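Local coordinates for protein N-acetylgalactosaminyltransferase 7 (Homo sapiens, PDB 6IWR) that belongs to the glycosyltransferases, combining a glycosyltransferase domain of the GT-A clan with a ricin-type beta-trefoil lectin domain, at residues G70-E76 against K138-E144; D297-L301 against Y419-R424. Residue numbers count along the deposited sequence, not the author numbering.

Interaction 1. Residues G70-E76 against K138-E144; sequences GILGNFE and KYWHYDE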
loop_
_atom_site.group_PDB
_atom_site.type_symbol
_atom_site.label_atom_id
_atom_site.label_comp_id
_atom_site.label_asym_id
_atom_site.label_seq_id
_atom_site.Cartn_x
_atom_site.Cartn_y
_atom_site.Cartn_z
ATOM N N GLY A 70 23.294 -39.679 18.396
ATOM C CA GLY A 70 24.731 -39.807 18.329
ATOM C C GLY A 70 25.286 -40.518 17.111
ATOM O O GLY A 70 26.486 -40.513 16.901
ATOM N N ILE A 71 24.420 -41.090 16.286
ATOM C CA ILE A 71 24.853 -41.763 15.068
ATOM C C ILE A 71 24.260 -41.122 13.817
ATOM O O ILE A 71 23.063 -41.096 13.640
ATOM C CB ILE A 71 24.451 -43.240 15.116
ATOM C CG1 ILE A 71 24.794 -43.809 16.483
ATOM C CG2 ILE A 71 25.106 -44.029 14.001
ATOM C CD1 ILE A 71 24.785 -45.309 16.533
ATOM N N LEU A 72 25.120 -40.664 12.927
ATOM C CA LEU A 72 24.720 -39.943 11.738
ATOM C C LEU A 72 24.188 -40.882 10.695
ATOM O O LEU A 72 24.250 -42.079 10.867
ATOM C CB LEU A 72 25.912 -39.219 11.142
ATOM C CG LEU A 72 26.159 -37.736 11.361
ATOM C CD1 LEU A 72 26.342 -37.090 10.012
ATOM C CD2 LEU A 72 25.041 -37.068 12.126
ATOM N N GLY A 73 23.644 -40.319 9.621
ATOM C CA GLY A 73 23.296 -41.061 8.425
ATOM C C GLY A 73 21.923 -41.553 8.670
ATOM O O GLY A 73 21.364 -41.155 9.657
ATOM N N ASN A 74 21.379 -42.409 7.819
ATOM C CA ASN A 74 22.030 -42.872 6.612
ATOM C C ASN A 74 21.805 -42.025 5.387
ATOM O O ASN A 74 22.453 -42.222 4.394
ATOM C CB ASN A 74 21.595 -44.296 6.299
ATOM C CG ASN A 74 20.112 -44.489 6.430
ATOM O OD1 ASN A 74 19.466 -43.838 7.224
ATOM N ND2 ASN A 74 19.573 -45.392 5.656
ATOM N N PHE A 75 20.874 -41.093 5.438
ATOM C CA PHE A 75 20.732 -40.161 4.325
ATOM C C PHE A 75 21.335 -38.801 4.637
ATOM O O PHE A 75 21.077 -37.836 3.921
ATOM C CB PHE A 75 19.269 -40.019 3.925
ATOM C CG PHE A 75 18.749 -41.193 3.156
ATOM C CD1 PHE A 75 18.391 -42.355 3.813
ATOM C CD2 PHE A 75 18.648 -41.144 1.776
ATOM C CE1 PHE A 75 17.908 -43.447 3.110
ATOM C CE2 PHE A 75 18.183 -42.227 1.061
ATOM C CZ PHE A 75 17.809 -43.386 1.729
ATOM N N GLU A 76 22.122 -38.711 5.679
ATOM C CA GLU A 76 22.834 -37.490 5.947
ATOM C C GLU A 76 24.076 -37.437 5.079
ATOM O O GLU A 76 24.881 -38.367 5.112
ATOM C CB GLU A 76 23.238 -37.409 7.401
ATOM C CG GLU A 76 23.385 -35.981 7.808
ATOM C CD GLU A 76 22.061 -35.292 7.788
ATOM O OE1 GLU A 76 22.040 -34.043 7.718
ATOM O OE2 GLU A 76 21.036 -36.020 7.831
ATOM N N LYS A 138 19.219 -35.070 11.940
ATOM C CA LYS A 138 20.334 -35.767 11.320
ATOM C C LYS A 138 20.600 -37.134 11.923
ATOM O O LYS A 138 21.627 -37.735 11.594
ATOM C CB LYS A 138 21.608 -34.944 11.434
ATOM C CG LYS A 138 21.400 -33.453 11.434
ATOM C CD LYS A 138 22.719 -32.798 11.057
ATOM C CE LYS A 138 22.860 -31.372 11.514
ATOM N NZ LYS A 138 24.151 -30.876 10.970
ATOM N N TYR A 139 19.738 -37.645 12.802
ATOM C CA TYR A 139 20.012 -38.932 13.424
ATOM C C TYR A 139 18.908 -39.937 13.170
ATOM O O TYR A 139 18.810 -40.936 13.887
ATOM C CB TYR A 139 20.277 -38.766 14.923
ATOM C CG TYR A 139 21.501 -37.926 15.170
ATOM C CD1 TYR A 139 22.781 -38.384 14.831
ATOM C CD2 TYR A 139 21.381 -36.655 15.691
ATOM C CE1 TYR A 139 23.911 -37.585 15.029
ATOM C CE2 TYR A 139 22.482 -35.865 15.899
ATOM C CZ TYR A 139 23.740 -36.320 15.567
ATOM O OH TYR A 139 24.799 -35.480 15.794
ATOM N N TRP A 140 18.088 -39.703 12.144
ATOM C CA TRP A 140 17.065 -40.651 11.726
ATOM C C TRP A 140 17.652 -41.650 10.732
ATOM O O TRP A 140 18.389 -41.270 9.820
ATOM C CB TRP A 140 15.878 -39.922 11.093
ATOM C CG TRP A 140 15.002 -39.216 12.078
ATOM C CD1 TRP A 140 14.985 -37.879 12.346
ATOM C CD2 TRP A 140 14.011 -39.809 12.924
ATOM N NE1 TRP A 140 14.049 -37.606 13.311
ATOM C CE2 TRP A 140 13.436 -38.773 13.681
ATOM C CE3 TRP A 140 13.548 -41.118 13.106
ATOM C CZ2 TRP A 140 12.421 -38.996 14.602
ATOM C CZ3 TRP A 140 12.536 -41.344 14.032
ATOM C CH2 TRP A 140 11.981 -40.286 14.766
ATOM N N HIS A 141 17.307 -42.921 10.895
ATOM C CA HIS A 141 17.782 -43.968 10.004
ATOM C C HIS A 141 16.613 -44.568 9.230
ATOM O O HIS A 141 15.697 -45.148 9.825
ATOM C CB HIS A 141 18.553 -45.016 10.799
ATOM C CG HIS A 141 19.888 -44.522 11.254
ATOM N ND1 HIS A 141 21.045 -44.737 10.536
ATOM C CD2 HIS A 141 20.239 -43.744 12.304
ATOM C CE1 HIS A 141 22.056 -44.150 11.151
ATOM N NE2 HIS A 141 21.593 -43.537 12.223
ATOM N N TYR A 142 16.660 -44.432 7.905
ATOM C CA TYR A 142 15.555 -44.738 7.009
ATOM C C TYR A 142 15.873 -45.960 6.155
ATOM O O TYR A 142 17.009 -46.149 5.707
ATOM C CB TYR A 142 15.234 -43.555 6.070
ATOM C CG TYR A 142 14.938 -42.221 6.728
ATOM C CD1 TYR A 142 15.964 -41.347 7.090
ATOM C CD2 TYR A 142 13.623 -41.815 6.958
ATOM C CE1 TYR A 142 15.680 -40.113 7.683
ATOM C CE2 TYR A 142 13.328 -40.576 7.545
ATOM C CZ TYR A 142 14.359 -39.739 7.904
ATOM O OH TYR A 142 14.062 -38.522 8.485
ATOM N N ASP A 143 14.841 -46.737 5.867
ATOM C CA ASP A 143 14.968 -48.061 5.288
ATOM C C ASP A 143 15.576 -48.197 3.898
ATOM O O ASP A 143 16.038 -49.270 3.587
ATOM C CB ASP A 143 13.649 -48.820 5.353
ATOM C CG ASP A 143 13.651 -49.904 6.394
ATOM O OD1 ASP A 143 14.646 -50.048 7.106
ATOM O OD2 ASP A 143 12.645 -50.611 6.500
ATOM N N GLU A 144 15.520 -47.182 3.048
ATOM C CA GLU A 144 16.111 -47.245 1.686
ATOM C C GLU A 144 15.172 -47.858 0.693
ATOM O O GLU A 144 15.415 -47.871 -0.479
ATOM C CB GLU A 144 17.412 -48.044 1.620
ATOM C CG GLU A 144 18.572 -47.471 2.381
ATOM C CD GLU A 144 19.219 -48.466 3.304
ATOM O OE1 GLU A 144 18.581 -49.444 3.681
ATOM O OE2 GLU A 144 20.382 -48.260 3.667
#
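Gly70 opens the contact with its backbone N 3.8 Å from Tyr139 CD1, over one face of the tyrosine ring. At Ile71 the carbonyl does the work: His141 NE2 donates a hydrogen bond to Ile71 O (3.2 Å, N-H...O angle 153°), while Tyr139 offers its ring edge to the same oxygen. Leu72 has a CA-to-CB bond that points away, yet its side chain bends back until CD2 lies 4.1 Å from Lys138 CB. Gly73, with a phi of 87° that favours glycine, sets its carbonyl over one face of the His141 imidazole (Gly73 O to CE1 3.4 Å). A cis peptide follows. Asn74 then grips both backbone polar atoms of one residue: Tyr142 N donates to Asn74 OD1 (2.9 Å) and Asn74 ND2 to Tyr142 O (2.7 Å, 170°). Phe75 CE1 rests 4.0 Å from Tyr142 CB, and both side chains also touch Ala252 of helix 251-260. Glu76 OE1 lies 3.6 Å from Lys138 CD but forms its salt bridge with Arg133.

Strand 140-141 pairs antiparallel with strand 66-67, and the loop that follows strand 66-67 runs alongside it, with Leu72 nearest Tyr139 and Asn74 nearest His141 (CA-CA 5.1 and 5.5 Å). All three hydrogen bonds across the contact join a side chain to a backbone atom, so the polar fit between the segments rests on the Asn74 and His141 side chains and not on strand-like backbone pairing.

Interaction 2. Residues D297-L301 against Y419-R424; sequences DWSML and YFYASR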
loop_
_atom_site.group_PDB
_atom_site.type_symbol
_atom_site.label_atom_id
_atom_site.label_comp_id
_atom_site.label_asym_id
_atom_site.label_seq_id
_atom_site.Cartn_x
_atom_site.Cartn_y
_atom_site.Cartn_z
ATOM N N ASP A 297 -9.410 -19.355 8.573
ATOM C CA ASP A 297 -10.538 -18.684 9.207
ATOM C C ASP A 297 -11.790 -19.008 8.387
ATOM O O ASP A 297 -11.717 -19.698 7.368
ATOM C CB ASP A 297 -10.260 -17.177 9.358
ATOM C CG ASP A 297 -10.299 -16.411 8.026
ATOM O OD1 ASP A 297 -10.890 -16.910 7.043
ATOM O OD2 ASP A 297 -9.739 -15.282 7.966
ATOM N N TRP A 298 -12.947 -18.499 8.794
ATOM C CA TRP A 298 -14.202 -18.935 8.193
ATOM C C TRP A 298 -14.565 -18.190 6.909
ATOM O O TRP A 298 -15.621 -18.465 6.318
ATOM C CB TRP A 298 -15.299 -18.853 9.252
ATOM C CG TRP A 298 -14.841 -19.707 10.371
ATOM C CD1 TRP A 298 -14.311 -19.304 11.569
ATOM C CD2 TRP A 298 -14.746 -21.133 10.354
ATOM N NE1 TRP A 298 -13.935 -20.402 12.315
ATOM C CE2 TRP A 298 -14.190 -21.532 11.587
ATOM C CE3 TRP A 298 -15.083 -22.116 9.411
ATOM C CZ2 TRP A 298 -13.974 -22.856 11.902
ATOM C CZ3 TRP A 298 -14.881 -23.442 9.734
ATOM C CH2 TRP A 298 -14.320 -23.800 10.962
ATOM N N SER A 299 -13.708 -17.280 6.456
ATOM C CA SER A 299 -13.720 -16.828 5.070
ATOM C C SER A 299 -12.844 -17.704 4.191
ATOM O O SER A 299 -12.792 -17.497 2.969
ATOM C CB SER A 299 -13.262 -15.373 4.972
ATOM O OG SER A 299 -12.297 -15.104 5.962
ATOM N N MET A 300 -12.176 -18.682 4.803
ATOM C CA MET A 300 -11.313 -19.642 4.130
ATOM C C MET A 300 -9.993 -19.014 3.688
ATOM O O MET A 300 -9.412 -19.420 2.684
ATOM C CB MET A 300 -12.009 -20.312 2.945
ATOM C CG MET A 300 -11.315 -21.607 2.561
ATOM S SD MET A 300 -12.014 -22.547 1.189
ATOM C CE MET A 300 -12.966 -23.794 2.022
ATOM N N LEU A 301 -9.510 -18.026 4.430
ATOM C CA LEU A 301 -8.153 -17.547 4.251
ATOM C C LEU A 301 -7.184 -18.446 5.013
ATOM O O LEU A 301 -7.423 -18.813 6.169
ATOM C CB LEU A 301 -8.016 -16.107 4.731
ATOM C CG LEU A 301 -8.920 -15.146 3.966
ATOM C CD1 LEU A 301 -8.633 -13.741 4.444
ATOM C CD2 LEU A 301 -8.757 -15.306 2.438
ATOM N N TYR A 419 -21.111 -20.867 8.482
ATOM C CA TYR A 419 -20.061 -19.962 8.946
ATOM C C TYR A 419 -19.374 -19.271 7.772
ATOM O O TYR A 419 -19.056 -18.079 7.847
ATOM C CB TYR A 419 -19.057 -20.723 9.817
ATOM C CG TYR A 419 -19.736 -21.387 10.986
ATOM C CD1 TYR A 419 -20.385 -20.621 11.937
ATOM C CD2 TYR A 419 -19.776 -22.769 11.111
ATOM C CE1 TYR A 419 -21.038 -21.186 12.983
ATOM C CE2 TYR A 419 -20.427 -23.357 12.170
ATOM C CZ TYR A 419 -21.055 -22.556 13.108
ATOM O OH TYR A 419 -21.717 -23.108 14.181
ATOM N N PHE A 420 -19.150 -19.986 6.671
ATOM C CA PHE A 420 -18.508 -19.351 5.528
ATOM C C PHE A 420 -19.389 -18.241 4.950
ATOM O O PHE A 420 -18.894 -17.162 4.586
ATOM C CB PHE A 420 -18.176 -20.391 4.464
ATOM C CG PHE A 420 -17.623 -19.793 3.219
ATOM C CD1 PHE A 420 -16.295 -19.391 3.147
ATOM C CD2 PHE A 420 -18.439 -19.585 2.128
ATOM C CE1 PHE A 420 -15.801 -18.806 1.990
ATOM C CE2 PHE A 420 -17.954 -18.996 0.983
ATOM C CZ PHE A 420 -16.642 -18.608 0.911
ATOM N N TYR A 421 -20.707 -18.482 4.882
ATOM C CA TYR A 421 -21.646 -17.507 4.337
ATOM C C TYR A 421 -21.871 -16.305 5.259
ATOM O O TYR A 421 -22.123 -15.200 4.760
ATOM C CB TYR A 421 -22.955 -18.214 4.008
ATOM C CG TYR A 421 -22.851 -19.124 2.807
ATOM C CD1 TYR A 421 -22.113 -18.741 1.689
ATOM C CD2 TYR A 421 -23.491 -20.357 2.783
ATOM C CE1 TYR A 421 -22.005 -19.553 0.585
ATOM C CE2 TYR A 421 -23.389 -21.191 1.675
ATOM C CZ TYR A 421 -22.647 -20.774 0.577
ATOM O OH TYR A 421 -22.540 -21.588 -0.528
ATOM N N ALA A 422 -21.776 -16.488 6.583
ATOM C CA ALA A 422 -21.733 -15.349 7.496
ATOM C C ALA A 422 -20.483 -14.500 7.285
ATOM O O ALA A 422 -20.550 -13.267 7.384
ATOM C CB ALA A 422 -21.793 -15.818 8.952
ATOM N N SER A 423 -19.341 -15.134 6.990
ATOM C CA SER A 423 -18.132 -14.366 6.718
ATOM C C SER A 423 -18.194 -13.693 5.359
ATOM O O SER A 423 -17.739 -12.558 5.222
ATOM C CB SER A 423 -16.898 -15.261 6.802
ATOM O OG SER A 423 -16.836 -15.919 8.048
ATOM N N ARG A 424 -18.749 -14.364 4.353
ATOM C CA ARG A 424 -18.800 -13.841 2.987
ATOM C C ARG A 424 -20.219 -13.993 2.457
ATOM O O ARG A 424 -20.496 -14.833 1.590
ATOM C CB ARG A 424 -17.779 -14.555 2.090
ATOM C CG ARG A 424 -16.421 -14.665 2.748
ATOM C CD ARG A 424 -15.379 -15.343 1.868
ATOM N NE ARG A 424 -14.775 -14.352 0.983
ATOM C CZ ARG A 424 -13.469 -14.163 0.854
ATOM N NH1 ARG A 424 -12.609 -14.935 1.529
ATOM N NH2 ARG A 424 -13.037 -13.216 0.027
#
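An Asx turn combined with a type I beta turn, Asp297 to Met300, links strands 292-296 and 302-306 and packs here against the last turn of helix 417-423. The turn is well braced from within. Asp297 OD1 accepts from Ser299 N (2.9 Å), Ser299 OG (2.5 Å) and Leu301 N (3.2 Å), and Met300 N bonds to Asp297 O at 2.8 Å. The Trp298 carbonyl faces the helix and the Ser299 carbonyl its end. Trp298 O receives a CA-H...O contact from Phe420 CA (3.1 Å, angle at H 166°). Ser299 O takes a hydrogen bond from NH1 of Arg424, the first residue beyond the helix (2.9 Å, 151°), and also lies near the plane of the Phe420 ring, 3.4 Å from its CE1.

The strand-turn-strand unit falls in the glycosyl transferase family 2 region, and the helix follows it by more than a hundred residues. Past that helix the chain reaches the lectin part, and hydrogen bonds reach that way: Trp298 NE1 to Tyr465 O and, from strand 471-474 to the helix, Asn471 ND2 to Ala422 O.

Apolar contacts fill in around the polar ones. Trp298 CE3 is 4.2 Å from Tyr419 CB, and Met300 CB is likewise 4.2 Å from Phe420 CE1, the methionine continuing to helices 355-365 and 400-412. Ser423 OG donates to Tyr419 O (3.1 Å) within the helix, with Trp298 CB 3.5 Å from Ser423 OG.

Interactions 1 and 2 are separate structural contacts: their centres lie 44 Å apart, their nearest atoms about 29 Å, and they sit on opposite sides of the chain's centre. Both segments of interaction 1 precede those of interaction 2 in the sequence. Interaction 1 is peripheral, 32 Å from the chain centre, and joins the loop after strand 66-67 to strand 140-141, beside helix 251-260. Interaction 2 is 15 Å from that centre and partly buried, where the GT-A region meets the chain leading to the lectin part. The outer contact buries more surface, 625 Å² against 334 Å², with three hydrogen bonds against one. None of the atom pairs described involves the manganese ion.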